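PDB 5HB6: nucleoporin NUP145, which probably serves as a structural component of the nuclear pore complex and a docking partner for transport factors, represented here by its autoproteolytic domain. Local coordinates for residues A[20-25]-A[42-47]; A[27-32]-A[58-63]; A[84-89]-A[129-134]; A[91-96]-A[121-126]. The protein carries 1 engineered substitution. All blocks are in the same frame, centred on the assembly; numbering follows the deposited sequence.

Contact 1. Residues A[20-25]-A[42-47]; sequences QRQRVV and PVDLSN. With SO4 (sulfate ion), chain D.
Arg21 lays its aliphatic shaft over the peptide that joins Leu45 to Ser46, with CG 3.8 Å from Ser46 N. CG is anti to the backbone N (chi1 -175°), and the chain runs on extended to NE, which ends beside Leu45 O. NE binds Leu45 O at 2.8 Å and NH2 binds the same oxygen at 3.1 Å, both from one face of the carbonyl plane, NE standing well above it. On the far side NH2 meets O1 of a sulfate, probably from the crystallisation liquor, which Arg14 NH2 and Leu50 N also hold; the bond from Arg21 NH1 to sulfate O2 is weak. In return, Arg21 O accepts from Leu45 N.

The next bump is Gln22. It runs side by side with Asp44, pointing the same way, and its CG settles into the notch between Asp44 OD1, 3.5 Å away, and Ser46 OG. OD1 holds that notch in shape by taking both the N and the OG of Ser46, an Asx turn. Beyond it, Pro42 lays its ring beside Val25, pointing the same way, CG 4.0 Å from Val25 CG2, and touches Arg23 CB with its CB. On the buried side Val24 and Leu45 cross at about a right angle, Val24 CG2 3.8 Å from Leu45 CD1, and Phe27 packs on both Leu45 and Val43.

Val24 and Val43 exchange both backbone hydrogen bonds, a single antiparallel bridge joining the two segments beyond the open end of the beta hairpin formed by strands 28-31 and 35-39.

Contact 2. Residues A[27-32]-A[58-63]; sequences FTVGRE and VILEPR
Arg31 NH1 reaches Leu60 O with a 2.9 Å hydrogen bond that is nearly straight, 164° at the hydrogen, and lies close to the guanidinium plane. CG anti to the backbone N (chi1 -174°) starts a fully extended chain toward strand 58-61, and on the way CD comes to 3.2 Å from the same oxygen. Nearer the backbone, CB of Arg31 lies 3.9 Å from CB of Leu60.

Beside this polar link the contact is apolar. Val29 and Val58 slide past each other in opposite directions, Val29 CG1 lying 3.7 Å from Val58 CG1. Leu60 CD1 fills the ground next to them, 3.6 Å from Gly30 C and also against Val29 O.

A second shell sets these groups in place. Gly2 O accepts from Arg31 NE, so the guanidinium is held through two of its nitrogens, NE and NH1, and Tyr4 OH accepts from Leu60 N, fixing the strand whose carbonyl Arg31 takes. Val37 of strand 35-39 also touches Leu60 and extends the apolar patch. A water bridging Arg31 NH1 to Glu61 is doubtful, since that glutamate has two conformers.

The strands share no backbone hydrogen bond. Their axes come within 7.5 Å and cross at -33°, with Val29, Arg31, Val58 and Leu60 turned toward one another, as in aligned face-to-face packing of beta layers: here the short hairpin 58-61/64-67 lies against the main antiparallel sheet of the autopeptidase domain.

Contact 3. Residues A[84-89]-A[129-134]; sequences PALISL and VWAFSV
Ile87 and Phe132 form the middle rung of a ladder in which every other residue gives and takes a backbone bond. Ile87 N donates to Phe132 O at 2.8 Å, and Phe132 N returns the favour to Ile87 O. Ala85 with Val134 and Leu89 with Trp130 do the same at the two ends, making six bonds in all. Between them come the non-hydrogen-bonded pairs, Leu86 with Ser133 and Ser88 with Ala131, where CA-H groups supplement the carbonyls: Ser133 CA lies 3.2 Å from Ala85 O, and Ala131 CA is as close to Ile87 O.

The alternate residues face outward for their own bonds. Leu86 and Ser88 pair with Gln38 and Ser36 of strand 35-39, and Ala131 pairs with Glu121 and Ser122, two residues against one, a classic beta bulge. Strands 85-89 and 129-134 are thus inner neighbours in the antiparallel sheet of the autopeptidase domain. Ser133 OG, buried on the face it shares with Leu86, Ser88 and Ala131, is satisfied by Glu121 OE2 and Lys40 NZ.

Hydrophobic side chains occupy the other face. Phe132 holds CG between its backbone N and carbonyl carbon (chi1 57°), and its ring leans over toward strand 85-89. Ile87 CB sits over one ring face, 4.1 Å from the centroid in a CH-pi contact, and Ile87 CG2 is 3.6 Å from CZ. Leu89 CD1 meets the ring edge in plane, 4.0 Å from Phe132 CE1. Phe132 CD1 in turn stands over the centre of the Trp130 ring.

Contact 4. Residues A[91-96]-A[121-126]; sequences HSWPRG and ESYDPE. With SO4 (sulfate ion), chain C.
Trp93 and Tyr123 cross at about a right angle, and the phenol tip of Tyr123 pushes in where the tryptophan leaves its backbone. Tyr123 OH lies 3.4 Å from Trp93 CA and 3.6 Å from Trp93 CE3, with Pro94 CD beside it as a third neighbour. CG of Tyr123 is anti to the backbone N (chi1 177°), and the side chain heads from strand 119-124 toward the loop. No hydrogen bond links the two segments; the fit is one of shape.

The indole turns its six-membered edge to the chain after the strand. Its CZ3 is 3.5 Å from Pro125 O and its CH2 equally close to Glu126 O, both oxygens near the ring plane. The chain bearing these carbonyls is shaped by an Asx turn, Asp124 OD1 accepting from Glu126 N at 2.9 Å, and OD1 also takes Thr127 N.

Further down the ring, Tyr123 CE1 comes to 3.5 Å from Ser92 O, on the same side of the ring plane as Trp93 CA. That oxygen accepts from His108 NE2, and the His108 ring meets Tyr123 edge-to-face, so helix 102-113 holds both partners. Arg95 bends at chi2 and chi3, bringing NE back to O1 and O4 of a sulfate, probably from the crystallisation liquor. Arg95 N also binds O1, at 2.9 Å, Gly96 N binds O3, and Arg104 NH1 adds another grip.

Strand 85-89, this loop, helix 102-113 and strand 119-124 make a beta-alpha-beta crossover: the two strands run parallel, with 129-134 between them, and the contact fastens the loop entering the helix to the end of the second strand.

How the contacts relate
From the N terminus, contact 1 opens at 20-25 and contact 2 at 27-32; contact 1 closes at 42-47 and contact 2 at 58-63, so the two cross. Phe27 joins them, packing on Val43 and Leu45. Contacts 3 and 4 follow: 84-89, 91-96, 121-126 and 129-134 come in that order, and contact 4 therefore lies within the span of contact 3, both enclosing helix 102-113. Glu121 and Ser133 tie them side by side in the sheet. Arg63, at the end of contact 2, touches Leu89 of contact 3 and His91 of contact 4. Contact 1 sits at one end of the domain and contact 4 at the opposite end, with contacts 2 and 3 near the centre.

Contact 1. Residues A[20-25]-A[42-47]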
# COMPACT_ATOMS: atom_id res chain seq x y z
N GLN A 20 17.70 12.46 -8.35
CA GLN A 20 16.80 11.35 -8.60
C GLN A 20 16.21 10.77 -7.31
O GLN A 20 15.02 10.46 -7.26
CB GLN A 20 17.55 10.26 -9.36
CG GLN A 20 17.87 10.63 -10.79
CD GLN A 20 18.94 9.74 -11.41
OE1 GLN A 20 19.73 9.10 -10.72
NE2 GLN A 20 18.97 9.69 -12.74
N ARG A 21 17.02 10.63 -6.26
CA ARG A 21 16.53 10.00 -5.04
C ARG A 21 15.50 10.86 -4.32
O ARG A 21 14.73 10.33 -3.51
CB ARG A 21 17.70 9.64 -4.11
CG ARG A 21 17.27 8.87 -2.87
CD ARG A 21 18.42 8.14 -2.15
NE ARG A 21 17.93 7.57 -0.88
CZ ARG A 21 18.57 6.68 -0.14
NH1 ARG A 21 19.75 6.20 -0.52
NH2 ARG A 21 18.02 6.25 0.99
N GLN A 22 15.43 12.15 -4.63
CA GLN A 22 14.41 13.04 -4.08
C GLN A 22 13.08 12.94 -4.81
O GLN A 22 12.11 13.56 -4.36
CB GLN A 22 14.91 14.50 -4.10
CG GLN A 22 15.99 14.74 -3.07
CD GLN A 22 16.48 16.16 -3.01
OE1 GLN A 22 15.94 17.05 -3.68
NE2 GLN A 22 17.50 16.39 -2.20
N ARG A 23 13.01 12.19 -5.90
CA ARG A 23 11.79 12.11 -6.70
C ARG A 23 11.69 10.73 -7.36
O ARG A 23 11.68 10.58 -8.58
CB ARG A 23 11.78 13.23 -7.74
CG ARG A 23 13.04 13.27 -8.57
CD ARG A 23 13.03 14.34 -9.65
NE ARG A 23 14.39 14.71 -10.05
CZ ARG A 23 15.18 14.00 -10.86
NH1 ARG A 23 14.77 12.86 -11.37
NH2 ARG A 23 16.40 14.45 -11.15
N VAL A 24 11.62 9.69 -6.53
CA VAL A 24 11.53 8.33 -7.03
C VAL A 24 10.11 8.09 -7.52
O VAL A 24 9.15 8.23 -6.74
CB VAL A 24 11.91 7.31 -5.94
CG1 VAL A 24 11.76 5.90 -6.47
CG2 VAL A 24 13.32 7.60 -5.44
N VAL A 25 9.97 7.69 -8.78
CA VAL A 25 8.69 7.46 -9.43
C VAL A 25 8.39 5.97 -9.40
O VAL A 25 9.28 5.14 -9.62
CB VAL A 25 8.73 7.98 -10.88
CG1 VAL A 25 7.47 7.63 -11.64
CG2 VAL A 25 8.94 9.49 -10.89
N PRO A 42 5.84 11.11 -7.17
CA PRO A 42 7.25 10.89 -6.85
C PRO A 42 7.46 11.10 -5.36
O PRO A 42 6.85 11.98 -4.76
CB PRO A 42 7.99 11.97 -7.67
CG PRO A 42 7.05 12.35 -8.74
CD PRO A 42 5.67 12.24 -8.12
N VAL A 43 8.31 10.26 -4.77
CA VAL A 43 8.58 10.34 -3.34
C VAL A 43 10.05 10.65 -3.09
O VAL A 43 10.94 10.19 -3.81
CB VAL A 43 8.16 9.06 -2.59
CG1 VAL A 43 6.63 8.93 -2.55
CG2 VAL A 43 8.78 7.84 -3.19
N ASP A 44 10.29 11.41 -2.04
CA ASP A 44 11.64 11.80 -1.64
C ASP A 44 12.15 10.75 -0.67
O ASP A 44 11.68 10.67 0.47
CB ASP A 44 11.61 13.19 -1.00
CG ASP A 44 13.00 13.70 -0.63
OD1 ASP A 44 14.00 12.95 -0.75
OD2 ASP A 44 13.06 14.87 -0.20
N LEU A 45 13.08 9.91 -1.12
CA LEU A 45 13.66 8.87 -0.29
C LEU A 45 15.06 9.23 0.17
O LEU A 45 15.77 8.37 0.70
CB LEU A 45 13.68 7.53 -1.03
CG LEU A 45 12.35 7.02 -1.58
CD1 LEU A 45 12.51 5.67 -2.23
CD2 LEU A 45 11.30 6.97 -0.48
N SER A 46 15.47 10.49 -0.00
CA SER A 46 16.84 10.89 0.32
C SER A 46 17.15 10.75 1.80
O SER A 46 18.32 10.59 2.16
CB SER A 46 17.11 12.32 -0.16
OG SER A 46 16.30 13.26 0.51
N ASN A 47 16.15 10.82 2.67
CA ASN A 47 16.35 10.75 4.11
C ASN A 47 15.52 9.65 4.77
O ASN A 47 15.11 9.78 5.92
CB ASN A 47 16.12 12.12 4.75
CG ASN A 47 17.26 13.08 4.49
OD1 ASN A 47 17.10 14.08 3.80
ND2 ASN A 47 18.44 12.76 5.03
S SO4 D . 20.12 3.70 2.98
O1 SO4 D . 18.83 4.40 2.97
O2 SO4 D . 20.76 3.88 1.67
O3 SO4 D . 19.90 2.29 3.29
O4 SO4 D . 20.98 4.27 4.01

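Contact 2. Residues A[27-32]-A[58-63]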
# COMPACT_ATOMS: atom_id res chain seq x y z
N PHE A 27 7.42 4.13 -6.84
CA PHE A 27 7.89 3.42 -5.66
C PHE A 27 6.77 2.53 -5.12
O PHE A 27 5.66 3.00 -4.89
CB PHE A 27 8.39 4.40 -4.59
CG PHE A 27 9.06 3.72 -3.44
CD1 PHE A 27 10.15 2.89 -3.64
CD2 PHE A 27 8.61 3.91 -2.14
CE1 PHE A 27 10.77 2.27 -2.58
CE2 PHE A 27 9.25 3.30 -1.08
CZ PHE A 27 10.30 2.47 -1.31
N THR A 28 7.10 1.27 -4.87
CA THR A 28 6.14 0.25 -4.50
C THR A 28 6.77 -0.58 -3.40
O THR A 28 7.91 -1.01 -3.55
CB THR A 28 5.81 -0.65 -5.70
OG1 THR A 28 5.30 0.16 -6.76
CG2 THR A 28 4.77 -1.69 -5.36
N VAL A 29 6.04 -0.80 -2.31
CA VAL A 29 6.43 -1.72 -1.25
C VAL A 29 5.39 -2.80 -1.19
O VAL A 29 4.20 -2.51 -1.11
CB VAL A 29 6.57 -1.00 0.10
CG1 VAL A 29 6.90 -2.01 1.23
CG2 VAL A 29 7.66 0.06 0.03
N GLY A 30 5.84 -4.06 -1.27
CA GLY A 30 4.92 -5.17 -1.25
C GLY A 30 5.36 -6.24 -0.28
O GLY A 30 6.48 -6.21 0.25
N ARG A 31 4.47 -7.18 -0.04
CA ARG A 31 4.80 -8.35 0.75
C ARG A 31 4.04 -9.53 0.19
O ARG A 31 2.83 -9.46 -0.01
CB ARG A 31 4.52 -8.16 2.24
CG ARG A 31 4.99 -9.31 3.12
CD ARG A 31 4.72 -9.02 4.57
NE ARG A 31 5.43 -9.96 5.42
CZ ARG A 31 5.40 -9.98 6.74
NH1 ARG A 31 4.63 -9.14 7.41
NH2 ARG A 31 6.12 -10.87 7.40
N GLU A 32 4.76 -10.62 -0.06
CA GLU A 32 4.14 -11.84 -0.53
C GLU A 32 3.02 -12.26 0.41
O GLU A 32 3.14 -12.17 1.64
CB GLU A 32 5.18 -12.96 -0.58
CG GLU A 32 6.33 -12.69 -1.50
CD GLU A 32 7.42 -13.75 -1.41
OE1 GLU A 32 8.20 -13.88 -2.37
OE2 GLU A 32 7.51 -14.45 -0.37
N VAL A 58 6.82 0.92 6.65
CA VAL A 58 5.69 0.34 5.94
C VAL A 58 5.47 -1.05 6.52
O VAL A 58 6.36 -1.91 6.45
CB VAL A 58 5.92 0.29 4.42
CG1 VAL A 58 4.70 -0.33 3.72
CG2 VAL A 58 6.24 1.69 3.88
N ILE A 59 4.28 -1.28 7.07
CA ILE A 59 3.95 -2.56 7.70
C ILE A 59 2.82 -3.17 6.90
O ILE A 59 1.74 -2.56 6.77
CB ILE A 59 3.53 -2.42 9.18
CG1 ILE A 59 4.67 -1.82 9.99
CG2 ILE A 59 3.22 -3.77 9.75
CD1 ILE A 59 4.65 -0.35 10.05
N LEU A 60 3.06 -4.37 6.39
CA LEU A 60 2.09 -5.13 5.61
C LEU A 60 1.82 -6.44 6.32
O LEU A 60 2.70 -7.30 6.40
CB LEU A 60 2.62 -5.36 4.19
CG LEU A 60 2.67 -4.08 3.35
CD1 LEU A 60 3.42 -4.29 2.06
CD2 LEU A 60 1.27 -3.62 3.02
N GLU A 61 0.61 -6.61 6.81
CA GLU A 61 0.13 -7.88 7.31
C GLU A 61 -1.21 -8.14 6.65
O GLU A 61 -1.81 -7.21 6.08
CB GLU A 61 -0.01 -7.88 8.84
CG GLU A 61 1.33 -7.64 9.54
CD GLU A 61 1.23 -7.59 11.06
OE1 GLU A 61 0.11 -7.38 11.57
OE2 GLU A 61 2.27 -7.75 11.72
N PRO A 62 -1.70 -9.38 6.66
CA PRO A 62 -2.92 -9.66 5.90
C PRO A 62 -4.03 -8.68 6.23
O PRO A 62 -4.37 -8.44 7.38
CB PRO A 62 -3.26 -11.10 6.31
CG PRO A 62 -1.93 -11.71 6.57
CD PRO A 62 -1.18 -10.60 7.31
N ARG A 63 -4.54 -8.05 5.18
CA ARG A 63 -5.66 -7.11 5.26
C ARG A 63 -5.30 -5.83 5.99
O ARG A 63 -6.19 -5.11 6.44
CB ARG A 63 -6.89 -7.78 5.86
CG ARG A 63 -7.28 -9.05 5.09
CD ARG A 63 -8.54 -9.71 5.63
NE ARG A 63 -9.65 -8.76 5.50
CZ ARG A 63 -10.70 -8.71 6.30
NH1 ARG A 63 -10.84 -9.57 7.29
NH2 ARG A 63 -11.62 -7.80 6.12
O HOH W 1 4.78 -8.61 10.56

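Contact 3. Residues A[84-89]-A[129-134]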
# COMPACT_ATOMS: atom_id res chain seq x y z
N PRO A 84 -0.33 10.35 -1.65
CA PRO A 84 -1.33 9.47 -2.28
C PRO A 84 -0.75 8.11 -2.68
O PRO A 84 0.39 8.00 -3.16
CB PRO A 84 -1.77 10.29 -3.50
CG PRO A 84 -1.60 11.70 -3.07
CD PRO A 84 -0.34 11.69 -2.26
N ALA A 85 -1.55 7.06 -2.48
CA ALA A 85 -1.08 5.70 -2.73
C ALA A 85 -2.25 4.83 -3.16
O ALA A 85 -3.39 5.06 -2.77
CB ALA A 85 -0.42 5.06 -1.50
N LEU A 86 -1.91 3.78 -3.91
CA LEU A 86 -2.83 2.74 -4.33
C LEU A 86 -2.47 1.48 -3.55
O LEU A 86 -1.37 0.94 -3.71
CB LEU A 86 -2.72 2.52 -5.83
CG LEU A 86 -3.46 1.29 -6.40
CD1 LEU A 86 -4.93 1.46 -6.33
CD2 LEU A 86 -3.08 1.06 -7.87
N ILE A 87 -3.42 0.98 -2.77
CA ILE A 87 -3.19 -0.15 -1.87
C ILE A 87 -3.98 -1.32 -2.42
O ILE A 87 -5.15 -1.18 -2.76
CB ILE A 87 -3.64 0.20 -0.45
CG1 ILE A 87 -2.81 1.38 0.06
CG2 ILE A 87 -3.54 -0.99 0.46
CD1 ILE A 87 -3.31 1.92 1.36
N SER A 88 -3.34 -2.48 -2.50
CA SER A 88 -4.00 -3.68 -3.01
C SER A 88 -3.81 -4.77 -1.98
O SER A 88 -2.67 -5.10 -1.66
CB SER A 88 -3.38 -4.08 -4.37
OG SER A 88 -3.49 -3.02 -5.30
N LEU A 89 -4.91 -5.31 -1.49
CA LEU A 89 -4.88 -6.27 -0.38
C LEU A 89 -5.56 -7.57 -0.75
O LEU A 89 -6.76 -7.62 -1.07
CB LEU A 89 -5.55 -5.71 0.86
CG LEU A 89 -4.84 -4.53 1.50
CD1 LEU A 89 -5.67 -3.89 2.59
CD2 LEU A 89 -3.48 -4.93 2.05
N VAL A 129 -8.70 -9.86 -4.23
CA VAL A 129 -7.91 -8.64 -4.04
C VAL A 129 -8.83 -7.43 -4.13
O VAL A 129 -9.51 -7.21 -5.15
CB VAL A 129 -6.78 -8.54 -5.07
CG1 VAL A 129 -6.06 -7.18 -4.98
CG2 VAL A 129 -5.77 -9.64 -4.84
N TRP A 130 -8.82 -6.61 -3.09
CA TRP A 130 -9.43 -5.29 -3.08
C TRP A 130 -8.34 -4.24 -3.22
O TRP A 130 -7.39 -4.24 -2.45
CB TRP A 130 -10.12 -5.13 -1.72
CG TRP A 130 -10.63 -3.75 -1.35
CD1 TRP A 130 -11.17 -2.76 -2.16
CD2 TRP A 130 -10.65 -3.22 -0.04
NE1 TRP A 130 -11.55 -1.70 -1.40
CE2 TRP A 130 -11.23 -1.94 -0.10
CE3 TRP A 130 -10.25 -3.73 1.20
CZ2 TRP A 130 -11.39 -1.14 1.03
CZ3 TRP A 130 -10.42 -2.95 2.33
CH2 TRP A 130 -10.96 -1.65 2.23
N ALA A 131 -8.52 -3.36 -4.19
CA ALA A 131 -7.60 -2.26 -4.42
C ALA A 131 -8.35 -0.96 -4.23
O ALA A 131 -9.50 -0.82 -4.64
CB ALA A 131 -6.98 -2.33 -5.80
N PHE A 132 -7.67 -0.01 -3.61
CA PHE A 132 -8.26 1.29 -3.34
C PHE A 132 -7.15 2.32 -3.19
O PHE A 132 -6.01 1.98 -2.86
CB PHE A 132 -9.11 1.24 -2.06
CG PHE A 132 -8.35 0.78 -0.84
CD1 PHE A 132 -8.19 -0.57 -0.55
CD2 PHE A 132 -7.78 1.70 0.02
CE1 PHE A 132 -7.49 -0.99 0.56
CE2 PHE A 132 -7.07 1.27 1.16
CZ PHE A 132 -6.91 -0.06 1.40
N SER A 133 -7.50 3.58 -3.41
CA SER A 133 -6.56 4.66 -3.21
C SER A 133 -6.84 5.37 -1.89
O SER A 133 -7.97 5.44 -1.41
CB SER A 133 -6.62 5.67 -4.36
OG SER A 133 -6.01 5.18 -5.54
N VAL A 134 -5.79 5.96 -1.36
CA VAL A 134 -5.88 6.89 -0.24
C VAL A 134 -5.15 8.15 -0.66
O VAL A 134 -4.27 8.14 -1.51
CB VAL A 134 -5.31 6.29 1.07
CG1 VAL A 134 -6.06 5.03 1.44
CG2 VAL A 134 -3.81 6.02 0.96

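Contact 4. Residues A[91-96]-A[121-126]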
# COMPACT_ATOMS: atom_id res chain seq x y z
N HIS A 91 -7.03 -11.38 0.26
CA HIS A 91 -7.82 -11.94 1.36
C HIS A 91 -9.00 -11.05 1.74
O HIS A 91 -9.45 -11.05 2.88
CB HIS A 91 -6.98 -12.27 2.60
CG HIS A 91 -5.65 -12.84 2.27
ND1 HIS A 91 -5.49 -14.00 1.55
CD2 HIS A 91 -4.41 -12.37 2.50
CE1 HIS A 91 -4.20 -14.23 1.36
NE2 HIS A 91 -3.52 -13.27 1.95
N SER A 92 -9.51 -10.28 0.78
CA SER A 92 -10.57 -9.31 1.01
C SER A 92 -11.94 -9.83 0.60
O SER A 92 -12.84 -9.04 0.29
CB SER A 92 -10.24 -8.00 0.30
OG SER A 92 -9.03 -7.45 0.82
N TRP A 93 -12.12 -11.16 0.70
CA TRP A 93 -13.33 -11.88 0.38
C TRP A 93 -14.50 -11.37 1.20
O TRP A 93 -14.32 -10.79 2.28
CB TRP A 93 -13.14 -13.35 0.76
CG TRP A 93 -11.91 -13.99 0.27
CD1 TRP A 93 -10.82 -14.32 1.02
CD2 TRP A 93 -11.61 -14.40 -1.07
NE1 TRP A 93 -9.86 -14.89 0.24
CE2 TRP A 93 -10.32 -14.95 -1.06
CE3 TRP A 93 -12.31 -14.33 -2.27
CZ2 TRP A 93 -9.72 -15.45 -2.21
CZ3 TRP A 93 -11.71 -14.84 -3.41
CH2 TRP A 93 -10.44 -15.40 -3.37
N PRO A 94 -15.72 -11.66 0.74
CA PRO A 94 -16.91 -11.50 1.56
C PRO A 94 -16.71 -12.12 2.94
O PRO A 94 -15.86 -13.01 3.13
CB PRO A 94 -17.97 -12.27 0.77
CG PRO A 94 -17.58 -12.09 -0.66
CD PRO A 94 -16.05 -12.21 -0.60
N ARG A 95 -17.52 -11.68 3.90
CA ARG A 95 -17.37 -12.16 5.27
C ARG A 95 -17.45 -13.67 5.34
O ARG A 95 -16.75 -14.29 6.14
CB ARG A 95 -18.43 -11.53 6.19
CG ARG A 95 -18.17 -10.08 6.59
CD ARG A 95 -18.69 -9.06 5.57
NE ARG A 95 -20.16 -9.05 5.50
CZ ARG A 95 -20.96 -8.32 6.28
NH1 ARG A 95 -20.47 -7.52 7.23
NH2 ARG A 95 -22.28 -8.40 6.11
N GLY A 96 -18.31 -14.28 4.53
CA GLY A 96 -18.44 -15.73 4.49
C GLY A 96 -17.34 -16.48 3.74
O GLY A 96 -17.40 -17.70 3.63
N GLU A 121 -10.90 1.23 -6.09
CA GLU A 121 -10.33 1.02 -7.42
C GLU A 121 -10.86 -0.24 -8.05
O GLU A 121 -11.35 -0.22 -9.18
CB GLU A 121 -8.80 0.98 -7.31
CG GLU A 121 -8.23 2.31 -6.86
CD GLU A 121 -7.82 3.23 -7.99
OE1 GLU A 121 -7.94 2.82 -9.17
OE2 GLU A 121 -7.40 4.36 -7.69
N SER A 122 -10.84 -1.35 -7.32
CA SER A 122 -11.32 -2.60 -7.90
C SER A 122 -11.47 -3.66 -6.83
O SER A 122 -10.90 -3.58 -5.74
CB SER A 122 -10.34 -3.11 -8.95
OG SER A 122 -9.09 -3.38 -8.36
N TYR A 123 -12.23 -4.68 -7.18
CA TYR A 123 -12.29 -5.93 -6.44
C TYR A 123 -12.31 -7.06 -7.46
O TYR A 123 -13.14 -7.04 -8.38
CB TYR A 123 -13.51 -6.01 -5.53
CG TYR A 123 -13.56 -7.34 -4.85
CD1 TYR A 123 -12.70 -7.62 -3.82
CD2 TYR A 123 -14.45 -8.33 -5.25
CE1 TYR A 123 -12.70 -8.88 -3.20
CE2 TYR A 123 -14.46 -9.57 -4.62
CZ TYR A 123 -13.60 -9.84 -3.60
OH TYR A 123 -13.53 -11.06 -2.96
N ASP A 124 -11.39 -8.01 -7.33
CA ASP A 124 -11.31 -9.13 -8.25
C ASP A 124 -11.93 -10.34 -7.56
O ASP A 124 -11.35 -10.86 -6.60
CB ASP A 124 -9.85 -9.42 -8.60
CG ASP A 124 -9.69 -10.54 -9.60
OD1 ASP A 124 -10.49 -11.50 -9.57
OD2 ASP A 124 -8.75 -10.46 -10.43
N PRO A 125 -13.10 -10.81 -7.99
CA PRO A 125 -13.78 -11.90 -7.26
C PRO A 125 -13.03 -13.22 -7.30
O PRO A 125 -13.24 -14.04 -6.40
CB PRO A 125 -15.13 -12.03 -7.98
CG PRO A 125 -15.30 -10.76 -8.73
CD PRO A 125 -13.94 -10.26 -9.07
N GLU A 126 -12.18 -13.45 -8.30
CA GLU A 126 -11.44 -14.70 -8.39
C GLU A 126 -10.27 -14.74 -7.42
O GLU A 126 -10.00 -15.78 -6.82
CB GLU A 126 -10.91 -14.90 -9.81
CG GLU A 126 -10.14 -16.18 -9.97
CD GLU A 126 -9.79 -16.48 -11.41
OE1 GLU A 126 -9.83 -15.56 -12.25
OE2 GLU A 126 -9.47 -17.66 -11.70
S SO4 C . -21.05 -11.47 3.06
O1 SO4 C . -19.94 -10.54 2.86
O2 SO4 C . -21.94 -11.52 1.88
O3 SO4 C . -20.58 -12.83 3.45
O4 SO4 C . -21.90 -11.05 4.20